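Local coordinates for Tol-Pal system protein TolB (Acinetobacter baumannii, PDB 7MX5) that is the periplasmic component of the Tol-Pal system and probably contributes to outer membrane invagination during cell division and to outer membrane integrity, at residues A[24-29]-A[108-113]; A[82-87]-A[100-105]; A[257-262]-A[275-280]; A[281-286]-A[302-307]. All coordinates share one frame; numbering follows the deposited sequence.

Interaction 1: A[24-29]-A[108-113]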
loop_
_atom_site.group_PDB
_atom_site.type_symbol
_atom_site.label_atom_id
_atom_site.label_comp_id
_atom_site.label_asym_id
_atom_site.label_seq_id
_atom_site.Cartn_x
_atom_site.Cartn_y
_atom_site.Cartn_z
ATOM N N ASN A 24 -25.290 21.920 -2.864
ATOM C CA ASN A 24 -24.425 22.685 -1.965
ATOM C C ASN A 24 -23.149 21.906 -1.649
ATOM O O ASN A 24 -22.742 21.766 -0.494
ATOM C CB ASN A 24 -25.168 23.078 -0.684
ATOM C CG ASN A 24 -24.473 24.189 0.077
ATOM O OD1 ASN A 24 -23.759 25.004 -0.507
ATOM N ND2 ASN A 24 -24.681 24.228 1.387
ATOM N N ASP A 25 -22.516 21.390 -2.700
ATOM C CA ASP A 25 -21.340 20.550 -2.532
ATOM C C ASP A 25 -20.144 21.369 -2.057
ATOM O O ASP A 25 -19.991 22.546 -2.391
ATOM C CB ASP A 25 -21.000 19.840 -3.842
ATOM C CG ASP A 25 -19.868 18.844 -3.688
ATOM O OD1 ASP A 25 -20.038 17.856 -2.942
ATOM O OD2 ASP A 25 -18.810 19.046 -4.317
ATOM N N ASN A 26 -19.291 20.720 -1.268
ATOM C CA ASN A 26 -18.092 21.327 -0.708
ATOM C C ASN A 26 -16.843 21.029 -1.524
ATOM O O ASN A 26 -15.745 21.421 -1.116
ATOM C CB ASN A 26 -17.889 20.837 0.730
ATOM C CG ASN A 26 -17.365 21.917 1.650
ATOM O OD1 ASN A 26 -17.331 23.094 1.292
ATOM N ND2 ASN A 26 -16.944 21.520 2.845
ATOM N N GLY A 27 -16.982 20.364 -2.666
ATOM C CA GLY A 27 -15.850 19.747 -3.325
ATOM C C GLY A 27 -15.664 18.295 -2.958
ATOM O O GLY A 27 -14.579 17.744 -3.177
ATOM N N LEU A 28 -16.698 17.657 -2.408
ATOM C CA LEU A 28 -16.597 16.300 -1.887
ATOM C C LEU A 28 -16.805 15.261 -2.982
ATOM O O LEU A 28 -15.993 14.343 -3.139
ATOM C CB LEU A 28 -17.620 16.107 -0.764
ATOM C CG LEU A 28 -17.521 14.922 0.200
ATOM C CD1 LEU A 28 -18.175 13.668 -0.372
ATOM C CD2 LEU A 28 -16.080 14.654 0.565
ATOM N N TYR A 29 -17.891 15.390 -3.742
ATOM C CA TYR A 29 -18.246 14.351 -4.701
ATOM C C TYR A 29 -17.236 14.156 -5.833
ATOM O O TYR A 29 -17.116 13.010 -6.300
ATOM C CB TYR A 29 -19.663 14.615 -5.246
ATOM C CG TYR A 29 -19.765 15.524 -6.454
ATOM C CD1 TYR A 29 -19.597 15.031 -7.744
ATOM C CD2 TYR A 29 -20.063 16.871 -6.305
ATOM C CE1 TYR A 29 -19.698 15.860 -8.846
ATOM C CE2 TYR A 29 -20.166 17.707 -7.399
ATOM C CZ TYR A 29 -19.983 17.198 -8.665
ATOM O OH TYR A 29 -20.089 18.030 -9.756
ATOM N N SER A 108 -11.683 21.469 7.630
ATOM C CA SER A 108 -10.901 21.205 6.425
ATOM C C SER A 108 -10.340 19.789 6.400
ATOM O O SER A 108 -9.151 19.587 6.127
ATOM C CB SER A 108 -9.765 22.222 6.311
ATOM O OG SER A 108 -10.103 23.431 6.970
ATOM N N ARG A 109 -11.187 18.806 6.690
ATOM C CA ARG A 109 -10.811 17.407 6.550
ATOM C C ARG A 109 -11.643 16.789 5.436
ATOM O O ARG A 109 -12.357 15.804 5.648
ATOM C CB ARG A 109 -11.000 16.659 7.871
ATOM C CG ARG A 109 -10.141 17.198 9.005
ATOM C CD ARG A 109 -8.673 17.228 8.608
ATOM N NE ARG A 109 -8.048 15.917 8.725
ATOM C CZ ARG A 109 -7.356 15.327 7.759
ATOM N NH1 ARG A 109 -7.184 15.902 6.581
ATOM N NH2 ARG A 109 -6.825 14.127 7.982
ATOM N N ILE A 110 -11.545 17.366 4.243
ATOM C CA ILE A 110 -12.458 17.048 3.150
ATOM C C ILE A 110 -11.978 15.848 2.341
ATOM O O ILE A 110 -12.786 15.016 1.921
ATOM C CB ILE A 110 -12.639 18.301 2.265
ATOM C CG1 ILE A 110 -13.424 17.973 0.996
ATOM C CG2 ILE A 110 -11.291 18.929 1.936
ATOM C CD1 ILE A 110 -14.913 17.911 1.214
ATOM N N ARG A 111 -10.668 15.730 2.110
ATOM C CA ARG A 111 -10.158 14.598 1.343
ATOM C C ARG A 111 -10.339 13.284 2.092
ATOM O O ARG A 111 -10.598 12.247 1.471
ATOM C CB ARG A 111 -8.686 14.817 0.992
ATOM C CG ARG A 111 -8.467 15.756 -0.186
ATOM C CD ARG A 111 -7.125 15.506 -0.864
ATOM N NE ARG A 111 -7.184 14.430 -1.848
ATOM C CZ ARG A 111 -7.812 14.505 -3.014
ATOM N NH1 ARG A 111 -8.449 15.602 -3.390
ATOM N NH2 ARG A 111 -7.795 13.453 -3.828
ATOM N N GLN A 112 -10.213 13.306 3.422
ATOM C CA GLN A 112 -10.452 12.096 4.201
ATOM C C GLN A 112 -11.926 11.713 4.201
ATOM O O GLN A 112 -12.254 10.523 4.265
ATOM C CB GLN A 112 -9.942 12.279 5.632
ATOM C CG GLN A 112 -10.775 13.231 6.475
ATOM C CD GLN A 112 -10.652 12.970 7.963
ATOM O OE1 GLN A 112 -9.562 13.044 8.530
ATOM N NE2 GLN A 112 -11.774 12.665 8.603
ATOM N N ALA A 113 -12.825 12.697 4.118
ATOM C CA ALA A 113 -14.252 12.395 4.109
ATOM C C ALA A 113 -14.665 11.731 2.802
ATOM O O ALA A 113 -15.465 10.788 2.803
ATOM C CB ALA A 113 -15.062 13.670 4.344
#

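Interaction 2: A[82-87]-A[100-105]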
loop_
_atom_site.group_PDB
_atom_site.type_symbol
_atom_site.label_atom_id
_atom_site.label_comp_id
_atom_site.label_asym_id
_atom_site.label_seq_id
_atom_site.Cartn_x
_atom_site.Cartn_y
_atom_site.Cartn_z
ATOM N N GLY A 82 -17.440 21.851 11.073
ATOM C CA GLY A 82 -17.202 21.859 9.644
ATOM C C GLY A 82 -18.464 21.679 8.830
ATOM O O GLY A 82 -19.221 22.633 8.632
ATOM N N PHE A 83 -18.706 20.461 8.352
ATOM C CA PHE A 83 -19.883 20.195 7.542
ATOM C C PHE A 83 -20.298 18.742 7.708
ATOM O O PHE A 83 -19.509 17.888 8.119
ATOM C CB PHE A 83 -19.634 20.517 6.062
ATOM C CG PHE A 83 -18.666 19.585 5.389
ATOM C CD1 PHE A 83 -17.301 19.793 5.488
ATOM C CD2 PHE A 83 -19.122 18.507 4.645
ATOM C CE1 PHE A 83 -16.409 18.943 4.863
ATOM C CE2 PHE A 83 -18.235 17.651 4.021
ATOM C CZ PHE A 83 -16.876 17.870 4.131
ATOM N N GLU A 84 -21.559 18.479 7.379
ATOM C CA GLU A 84 -22.126 17.141 7.385
ATOM C C GLU A 84 -22.350 16.686 5.950
ATOM O O GLU A 84 -22.686 17.495 5.080
ATOM C CB GLU A 84 -23.454 17.110 8.146
ATOM C CG GLU A 84 -23.383 16.466 9.514
ATOM C CD GLU A 84 -24.649 16.677 10.320
ATOM O OE1 GLU A 84 -25.727 16.828 9.706
ATOM O OE2 GLU A 84 -24.567 16.692 11.566
ATOM N N VAL A 85 -22.162 15.393 5.704
ATOM C CA VAL A 85 -22.467 14.794 4.412
ATOM C C VAL A 85 -23.448 13.653 4.641
ATOM O O VAL A 85 -23.147 12.699 5.369
ATOM C CB VAL A 85 -21.203 14.313 3.677
ATOM C CG1 VAL A 85 -20.305 13.489 4.590
ATOM C CG2 VAL A 85 -21.585 13.520 2.433
ATOM N N HIS A 86 -24.630 13.771 4.046
ATOM C CA HIS A 86 -25.635 12.715 4.045
ATOM C C HIS A 86 -25.637 12.103 2.652
ATOM O O HIS A 86 -26.063 12.749 1.689
ATOM C CB HIS A 86 -27.011 13.264 4.416
ATOM C CG HIS A 86 -28.067 12.211 4.544
ATOM N ND1 HIS A 86 -29.415 12.502 4.537
ATOM C CD2 HIS A 86 -27.974 10.866 4.679
ATOM C CE1 HIS A 86 -30.105 11.384 4.664
ATOM N NE2 HIS A 86 -29.255 10.377 4.752
ATOM N N TYR A 87 -25.151 10.870 2.539
ATOM C CA TYR A 87 -24.992 10.222 1.247
ATOM C C TYR A 87 -25.708 8.880 1.236
ATOM O O TYR A 87 -25.912 8.253 2.281
ATOM C CB TYR A 87 -23.508 10.030 0.892
ATOM C CG TYR A 87 -22.755 9.101 1.818
ATOM C CD1 TYR A 87 -22.202 9.569 3.002
ATOM C CD2 TYR A 87 -22.583 7.760 1.498
ATOM C CE1 TYR A 87 -21.508 8.725 3.848
ATOM C CE2 TYR A 87 -21.891 6.909 2.339
ATOM C CZ TYR A 87 -21.355 7.397 3.512
ATOM O OH TYR A 87 -20.664 6.555 4.352
ATOM N N ASN A 100 -27.178 4.329 3.474
ATOM C CA ASN A 100 -27.883 5.558 3.845
ATOM C C ASN A 100 -27.212 6.055 5.127
ATOM O O ASN A 100 -27.636 5.720 6.234
ATOM C CB ASN A 100 -29.376 5.332 4.037
ATOM C CG ASN A 100 -30.099 6.581 4.509
ATOM O OD1 ASN A 100 -30.176 7.578 3.790
ATOM N ND2 ASN A 100 -30.633 6.533 5.725
ATOM N N GLU A 101 -26.155 6.844 4.956
ATOM C CA GLU A 101 -25.262 7.183 6.051
ATOM C C GLU A 101 -25.063 8.689 6.140
ATOM O O GLU A 101 -25.198 9.415 5.151
ATOM C CB GLU A 101 -23.896 6.501 5.883
ATOM C CG GLU A 101 -23.966 4.989 5.743
ATOM C CD GLU A 101 -24.120 4.285 7.076
ATOM O OE1 GLU A 101 -24.147 4.974 8.117
ATOM O OE2 GLU A 101 -24.214 3.040 7.082
ATOM N N LEU A 102 -24.738 9.144 7.347
ATOM C CA LEU A 102 -24.299 10.508 7.596
ATOM C C LEU A 102 -22.903 10.463 8.196
ATOM O O LEU A 102 -22.642 9.675 9.111
ATOM C CB LEU A 102 -25.252 11.246 8.541
ATOM C CG LEU A 102 -24.902 12.720 8.765
ATOM C CD1 LEU A 102 -25.820 13.630 7.959
ATOM C CD2 LEU A 102 -24.935 13.079 10.243
ATOM N N LEU A 103 -22.009 11.298 7.677
ATOM C CA LEU A 103 -20.642 11.393 8.170
ATOM C C LEU A 103 -20.371 12.833 8.575
ATOM O O LEU A 103 -20.534 13.750 7.763
ATOM C CB LEU A 103 -19.639 10.927 7.112
ATOM C CG LEU A 103 -18.159 11.100 7.461
ATOM C CD1 LEU A 103 -17.690 9.982 8.379
ATOM C CD2 LEU A 103 -17.312 11.151 6.199
ATOM N N ASN A 104 -19.975 13.030 9.828
ATOM C CA ASN A 104 -19.626 14.352 10.327
ATOM C C ASN A 104 -18.163 14.634 10.020
ATOM O O ASN A 104 -17.284 13.837 10.363
ATOM C CB ASN A 104 -19.891 14.450 11.829
ATOM C CG ASN A 104 -21.312 14.872 12.141
ATOM O OD1 ASN A 104 -21.626 16.063 12.171
ATOM N ND2 ASN A 104 -22.184 13.896 12.367
ATOM N N VAL A 105 -17.909 15.760 9.369
ATOM C CA VAL A 105 -16.576 16.121 8.898
ATOM C C VAL A 105 -16.110 17.343 9.680
ATOM O O VAL A 105 -16.802 18.370 9.685
ATOM C CB VAL A 105 -16.565 16.398 7.388
ATOM C CG1 VAL A 105 -15.141 16.409 6.878
ATOM C CG2 VAL A 105 -17.396 15.359 6.656
#

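Interaction 3: A[257-262]-A[275-280]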
loop_
_atom_site.group_PDB
_atom_site.type_symbol
_atom_site.label_atom_id
_atom_site.label_comp_id
_atom_site.label_asym_id
_atom_site.label_seq_id
_atom_site.Cartn_x
_atom_site.Cartn_y
_atom_site.Cartn_z
ATOM N N SER A 257 23.929 -16.605 3.064
ATOM C CA SER A 257 23.836 -17.203 1.736
ATOM C C SER A 257 24.515 -16.405 0.630
ATOM O O SER A 257 24.474 -16.833 -0.529
ATOM C CB SER A 257 22.368 -17.427 1.360
ATOM O OG SER A 257 21.655 -16.203 1.317
ATOM N N GLY A 258 25.126 -15.265 0.937
ATOM C CA GLY A 258 25.889 -14.535 -0.054
ATOM C C GLY A 258 25.125 -13.502 -0.854
ATOM O O GLY A 258 25.712 -12.882 -1.751
ATOM N N ILE A 259 23.836 -13.302 -0.577
ATOM C CA ILE A 259 23.059 -12.231 -1.184
ATOM C C ILE A 259 22.372 -11.453 -0.068
ATOM O O ILE A 259 22.291 -11.901 1.075
ATOM C CB ILE A 259 22.017 -12.748 -2.201
ATOM C CG1 ILE A 259 21.058 -13.735 -1.533
ATOM C CG2 ILE A 259 22.706 -13.380 -3.403
ATOM C CD1 ILE A 259 19.748 -13.907 -2.273
ATOM N N ASP A 260 21.879 -10.268 -0.416
ATOM C CA ASP A 260 21.143 -9.453 0.538
ATOM C C ASP A 260 19.720 -9.974 0.681
ATOM O O ASP A 260 19.059 -10.298 -0.310
ATOM C CB ASP A 260 21.130 -7.988 0.101
ATOM C CG ASP A 260 21.429 -7.039 1.246
ATOM O OD1 ASP A 260 20.678 -7.055 2.245
ATOM O OD2 ASP A 260 22.416 -6.280 1.150
ATOM N N THR A 261 19.251 -10.055 1.923
ATOM C CA THR A 261 17.964 -10.654 2.231
ATOM C C THR A 261 17.136 -9.712 3.094
ATOM O O THR A 261 17.649 -8.762 3.690
ATOM C CB THR A 261 18.130 -12.001 2.946
ATOM O OG1 THR A 261 16.847 -12.614 3.123
ATOM C CG2 THR A 261 18.790 -11.805 4.302
ATOM N N GLU A 262 15.833 -9.989 3.142
ATOM C CA GLU A 262 14.885 -9.241 3.954
ATOM C C GLU A 262 13.861 -10.209 4.527
ATOM O O GLU A 262 13.376 -11.096 3.820
ATOM C CB GLU A 262 14.168 -8.147 3.142
ATOM C CG GLU A 262 15.078 -7.296 2.267
ATOM C CD GLU A 262 15.263 -7.880 0.879
ATOM O OE1 GLU A 262 14.645 -8.925 0.585
ATOM O OE2 GLU A 262 16.031 -7.296 0.087
ATOM N N THR A 275 14.319 -14.072 1.649
ATOM C CA THR A 275 15.016 -14.458 0.431
ATOM C C THR A 275 16.315 -15.168 0.784
ATOM O O THR A 275 16.980 -14.819 1.765
ATOM C CB THR A 275 15.302 -13.229 -0.435
ATOM O OG1 THR A 275 14.065 -12.596 -0.788
ATOM C CG2 THR A 275 16.051 -13.615 -1.702
ATOM N N SER A 276 16.674 -16.169 -0.017
ATOM C CA SER A 276 17.820 -17.004 0.303
ATOM C C SER A 276 18.480 -17.503 -0.974
ATOM O O SER A 276 17.796 -17.843 -1.943
ATOM C CB SER A 276 17.394 -18.191 1.166
ATOM O OG SER A 276 18.502 -19.034 1.417
ATOM N N ASP A 277 19.814 -17.555 -0.961
ATOM C CA ASP A 277 20.597 -18.121 -2.052
ATOM C C ASP A 277 21.229 -19.456 -1.670
ATOM O O ASP A 277 22.157 -19.916 -2.343
ATOM C CB ASP A 277 21.678 -17.135 -2.501
ATOM C CG ASP A 277 22.107 -17.350 -3.943
ATOM O OD1 ASP A 277 21.277 -17.127 -4.850
ATOM O OD2 ASP A 277 23.270 -17.742 -4.170
ATOM N N ARG A 278 20.740 -20.090 -0.601
ATOM C CA ARG A 278 21.344 -21.329 -0.118
ATOM C C ARG A 278 21.186 -22.481 -1.102
ATOM O O ARG A 278 21.914 -23.473 -0.994
ATOM C CB ARG A 278 20.743 -21.715 1.233
ATOM C CG ARG A 278 19.248 -21.990 1.198
ATOM C CD ARG A 278 18.825 -22.863 2.363
ATOM N NE ARG A 278 18.462 -22.072 3.533
ATOM C CZ ARG A 278 18.052 -22.586 4.685
ATOM N NH1 ARG A 278 17.921 -23.892 4.851
ATOM N NH2 ARG A 278 17.769 -21.769 5.695
ATOM N N GLY A 279 20.261 -22.379 -2.050
ATOM C CA GLY A 279 20.081 -23.388 -3.068
ATOM C C GLY A 279 20.770 -23.106 -4.382
ATOM O O GLY A 279 20.591 -23.871 -5.336
ATOM N N GLY A 280 21.558 -22.036 -4.466
ATOM C CA GLY A 280 22.219 -21.650 -5.693
ATOM C C GLY A 280 21.497 -20.587 -6.492
ATOM O O GLY A 280 22.045 -20.109 -7.494
#

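Interaction 4: A[281-286]-A[302-307]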
loop_
_atom_site.group_PDB
_atom_site.type_symbol
_atom_site.label_atom_id
_atom_site.label_comp_id
_atom_site.label_asym_id
_atom_site.label_seq_id
_atom_site.Cartn_x
_atom_site.Cartn_y
_atom_site.Cartn_z
ATOM N N SER A 281 20.290 -20.206 -6.082
ATOM C CA SER A 281 19.503 -19.188 -6.761
ATOM C C SER A 281 18.603 -18.523 -5.735
ATOM O O SER A 281 18.158 -19.180 -4.786
ATOM C CB SER A 281 18.663 -19.787 -7.897
ATOM O OG SER A 281 17.624 -20.605 -7.384
ATOM N N PRO A 282 18.323 -17.227 -5.886
ATOM C CA PRO A 282 17.473 -16.529 -4.906
ATOM C C PRO A 282 16.054 -17.081 -4.918
ATOM O O PRO A 282 15.357 -17.020 -5.932
ATOM C CB PRO A 282 17.517 -15.066 -5.368
ATOM C CG PRO A 282 18.660 -14.969 -6.322
ATOM C CD PRO A 282 18.865 -16.323 -6.914
ATOM N N GLN A 283 15.635 -17.626 -3.778
ATOM C CA GLN A 283 14.289 -18.145 -3.599
ATOM C C GLN A 283 13.718 -17.616 -2.291
ATOM O O GLN A 283 14.445 -17.106 -1.434
ATOM C CB GLN A 283 14.267 -19.682 -3.603
ATOM C CG GLN A 283 14.736 -20.317 -4.904
ATOM C CD GLN A 283 13.892 -19.911 -6.098
ATOM O OE1 GLN A 283 12.725 -19.541 -5.957
ATOM N NE2 GLN A 283 14.480 -19.984 -7.287
ATOM N N ILE A 284 12.403 -17.739 -2.146
ATOM C CA ILE A 284 11.698 -17.288 -0.952
ATOM C C ILE A 284 11.448 -18.497 -0.063
ATOM O O ILE A 284 10.813 -19.470 -0.486
ATOM C CB ILE A 284 10.381 -16.581 -1.308
ATOM C CG1 ILE A 284 10.664 -15.202 -1.904
ATOM C CG2 ILE A 284 9.495 -16.454 -0.077
ATOM C CD1 ILE A 284 9.433 -14.508 -2.422
ATOM N N TYR A 285 11.947 -18.437 1.166
ATOM C CA TYR A 285 11.800 -19.507 2.139
ATOM C C TYR A 285 10.949 -19.033 3.309
ATOM O O TYR A 285 10.713 -17.837 3.495
ATOM C CB TYR A 285 13.170 -19.990 2.631
ATOM C CG TYR A 285 13.980 -20.714 1.579
ATOM C CD1 TYR A 285 14.587 -20.018 0.542
ATOM C CD2 TYR A 285 14.141 -22.092 1.623
ATOM C CE1 TYR A 285 15.331 -20.673 -0.420
ATOM C CE2 TYR A 285 14.882 -22.758 0.663
ATOM C CZ TYR A 285 15.474 -22.043 -0.356
ATOM O OH TYR A 285 16.214 -22.697 -1.314
ATOM N N ARG A 286 10.487 -19.994 4.106
ATOM C CA ARG A 286 9.646 -19.726 5.266
ATOM C C ARG A 286 10.298 -20.336 6.499
ATOM O O ARG A 286 10.496 -21.554 6.561
ATOM C CB ARG A 286 8.238 -20.292 5.069
ATOM C CG ARG A 286 7.309 -20.089 6.258
ATOM C CD ARG A 286 6.084 -20.985 6.161
ATOM N NE ARG A 286 5.189 -20.823 7.302
ATOM C CZ ARG A 286 5.212 -21.587 8.387
ATOM N NH1 ARG A 286 6.078 -22.577 8.518
ATOM N NH2 ARG A 286 4.344 -21.347 9.366
ATOM N N SER A 302 13.970 -19.120 -11.886
ATOM C CA SER A 302 15.315 -19.081 -11.331
ATOM C C SER A 302 15.522 -17.932 -10.355
ATOM O O SER A 302 16.629 -17.772 -9.834
ATOM C CB SER A 302 16.344 -18.983 -12.460
ATOM O OG SER A 302 15.838 -18.204 -13.529
ATOM N N PHE A 303 14.492 -17.129 -10.098
ATOM C CA PHE A 303 14.637 -15.957 -9.242
ATOM C C PHE A 303 13.286 -15.620 -8.632
ATOM O O PHE A 303 12.349 -15.263 -9.353
ATOM C CB PHE A 303 15.187 -14.770 -10.036
ATOM C CG PHE A 303 15.503 -13.561 -9.196
ATOM C CD1 PHE A 303 14.508 -12.662 -8.842
ATOM C CD2 PHE A 303 16.799 -13.314 -8.778
ATOM C CE1 PHE A 303 14.799 -11.550 -8.074
ATOM C CE2 PHE A 303 17.097 -12.203 -8.011
ATOM C CZ PHE A 303 16.096 -11.319 -7.658
ATOM N N ASN A 304 13.194 -15.736 -7.310
ATOM C CA ASN A 304 12.030 -15.292 -6.553
ATOM C C ASN A 304 12.539 -14.658 -5.270
ATOM O O ASN A 304 13.238 -15.315 -4.493
ATOM C CB ASN A 304 11.079 -16.453 -6.249
ATOM C CG ASN A 304 10.526 -17.100 -7.504
ATOM O OD1 ASN A 304 9.446 -16.746 -7.974
ATOM N ND2 ASN A 304 11.266 -18.058 -8.051
ATOM N N ALA A 305 12.207 -13.390 -5.051
ATOM C CA ALA A 305 12.797 -12.657 -3.939
ATOM C C ALA A 305 11.885 -11.506 -3.546
ATOM O O ALA A 305 10.914 -11.187 -4.236
ATOM C CB ALA A 305 14.193 -12.144 -4.300
ATOM N N ARG A 306 12.223 -10.885 -2.412
ATOM C CA ARG A 306 11.545 -9.685 -1.922
ATOM C C ARG A 306 10.047 -9.930 -1.740
ATOM O O ARG A 306 9.203 -9.158 -2.198
ATOM C CB ARG A 306 11.802 -8.490 -2.845
ATOM C CG ARG A 306 13.190 -7.871 -2.700
ATOM C CD ARG A 306 14.242 -8.638 -3.487
ATOM N NE ARG A 306 15.515 -8.711 -2.779
ATOM C CZ ARG A 306 16.602 -9.312 -3.249
ATOM N NH1 ARG A 306 16.610 -9.899 -4.435
ATOM N NH2 ARG A 306 17.707 -9.323 -2.511
ATOM N N GLY A 307 9.721 -11.024 -1.055
ATOM C CA GLY A 307 8.332 -11.362 -0.830
ATOM C C GLY A 307 7.731 -10.607 0.341
ATOM O O GLY A 307 8.402 -10.286 1.322
#

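Interaction 1: A[24-29]-A[108-113]
Leu28 and Ile110 carry this contact, their side chains sliding past each other in opposite directions. The tip of the isoleucine, CD1, does the touching: it lies 3.5 Å from CD2 of Leu28 and 3.8 Å from CB of the same leucine, so it is laid against the length of that side chain. CG1 of Ile110 is anti to the backbone N (chi1 172°), which sends this branch toward the loop 24-29. The same Leu28 CD2 also meets Ala113, one turn further along the helix, with Ala113 CB at 4.0 Å and the backbone carbonyl carbon of Ala113 at a similar distance. Asn26 adds its CB, 4.2 Å from Ile110 CD1, at the exposed margin. The side chains meet through carbon atoms, and no hydrogen bond joins the two segments.

The loop is shaped from within by Asp25. Its OD2 accepts from Gly27 N at 2.8 Å, the donor standing well above the carboxylate plane, which closes an Asx turn; weaker bonds run from the amides of Leu28 and Tyr29 to the same carboxylate. Gly27 has a positive phi (94°), a conformation that favours glycine. Further out, Ile76 of strand 70-78 packs against Asn26 and Leu28, Phe83 touches Asn26 and Ile110, and a salt bridge links Arg111 to Asp158.

The pairing joins the loop leading into helix 29-37 to the first turn of helix 110-126: an apolar loop-to-helix packing contact in the alpha/beta amino-terminal domain of TolB, next to the sheet that Ile76 and Phe83 belong to.

Interaction 2: A[82-87]-A[100-105]
Phe83 and Val105 form the tightly packed end of this antiparallel pair. Val105 CB sits over one face of the phenylalanine ring, 3.7 Å from its centroid and 19° off the normal, a CH-pi contact, while CG1 reaches CE1 (3.5 Å) and CZ, and CG2 reaches CE2 and CZ. CG of Phe83 lies between the backbone N and the carbonyl carbon (chi1 69°), which starts the ring off from that side. On the same face Val85 CG1 rests 3.7 Å from Leu103 CB, and CZ and OH of Tyr87 both come to 3.6 Å from Glu101 CB. Helix 110-126 covers this side through Ile110, Met116, Val117 and Ala120.

The other face is looser and more polar. Leu102 sets CD2 against CG and CD of Glu84, and CD1 against Glu84 OE1 and His86 CB. His86 NE2 donates to Asn100 OD1 at 3.1 Å, from above the amide plane and with a bent N-H...O angle of 145°; that oxygen also receives a hydrogen bond from Gln88. Several residues here are exposed and touch crystal neighbours.

Six backbone hydrogen bonds tie the two strands, in pairs at Phe83-Val105, Val85-Leu103 and Tyr87-Glu101, and CA-H...O contacts such as Leu102 CA to Val85 O (3.3 Å) fill in between. This is an antiparallel beta hairpin, strands 83-91 and 96-105, forming one margin of the mixed sheet of the TolB amino-terminal domain.

Interaction 3: A[257-262]-A[275-280]
Thr275, Asp277 and Ile259 bury much of the surface here, and the isoleucine meets both of the others at about a right angle. Its CD1 reaches Thr275 CG2 at 3.8 Å, while CG1 lies 3.6 Å from Asp277 CB. Ile259 CG1 sits between its backbone N and carbonyl carbon (chi1 58°), which turns this branch toward the facing segment. It is mainly the methylene of Asp277 that takes part in this packing; its CB also comes to 3.4 Å from Ser257 O.

Thr275 contributes its backbone as well. Its carbonyl O accepts from Thr261 OG1 at 2.6 Å, the hydroxyl approaching in the carbonyl plane on a lone pair. The threonine's own hydroxyl, OG1, is engaged by the backbone N of Arg306. Thr275 is the next-to-last residue of strand 271-276, the second strand of a four-stranded antiparallel blade of the TolB beta-propeller, and 257-262 is the connection that enters this blade from the preceding one through strand 263-265.

Beyond the strand end, the backbone N of Asp277 points almost straight (169°) at Ser257 OG, a long, weak hydrogen bond of 3.2 Å. Ser276 faces away; its OG is hydrogen-bonded to Asn255 OD1 and also accepts from Arg278 N in an ST turn. A type I turn follows from Asp277 to Gly280, closed by a bond from Gly280 N to Asp277 O. At the opposite end of the contact, Glu262 forms a salt bridge with Arg306 through OE2.

Interaction 4: A[281-286]-A[302-307]
Two hydrogen bonds cross between Pro282-Gln283 and Asn304. The backbone N of Asn304 donates to Pro282 O at 2.9 Å with a nearly straight N-H...O angle of 176°, though tilted from the carbonyl plane. Its side-chain ND2 donates to Gln283 OE1 at 3.0 Å, on a lone pair in the plane of that carbonyl, the two amide planes being 43° apart. Gln283 bends at chi2 (-60°), curling its CD back toward the neighbouring segment, and its NE2 donates in turn to Ser281 OG at 3.2 Å within the segment. Both amides have outside partners: Thr298 OG1 bonds to Gln283 OE1, while His320 ND1 and Lys300 O meet the two ends of the Asn304 amide.

The apolar contacts flank these bonds. Pro282 CG rests 3.5 Å from Phe303 CD2, the proline ring crossing obliquely to the aromatic one. Further along, Ile284 CG1 packs along the backbone of Asn304 and Ala305, and its CD1 reaches Gly307 CA at 3.7 Å, a close approach at a residue with no side chain.

A weaker CA-H...O contact runs from Phe303 CA to Pro282 O. The strands diverge, their directions 55° apart, and belong to adjacent propeller blades, 283-288 in one and 304-309 in the next. Buried amides with several partners each therefore fix the side chains' orientation at this junction, where no continuous sheet bonding joins the blades.

How the interactions relate
The four contacts form two pairs at opposite sides of the chain's centre. Interactions 1 and 2 have centres about 10 Å apart and share the amino-terminal domain: strand 96-105 runs on into helix 110-126, so Ile110 and Ala113 pack on Phe83, Leu103 and Val105, and the hairpin falls between the two segments of interaction 1 along the chain. Interactions 3 and 4, with centres about 8 Å apart, follow in series in the beta-propeller, meeting where strands 271-276 and 283-288 neighbour each other in one blade. The pairs do not touch, being 44 to 52 Å apart between centres: one lies in the amino-terminal domain, the other at a junction between two propeller blades.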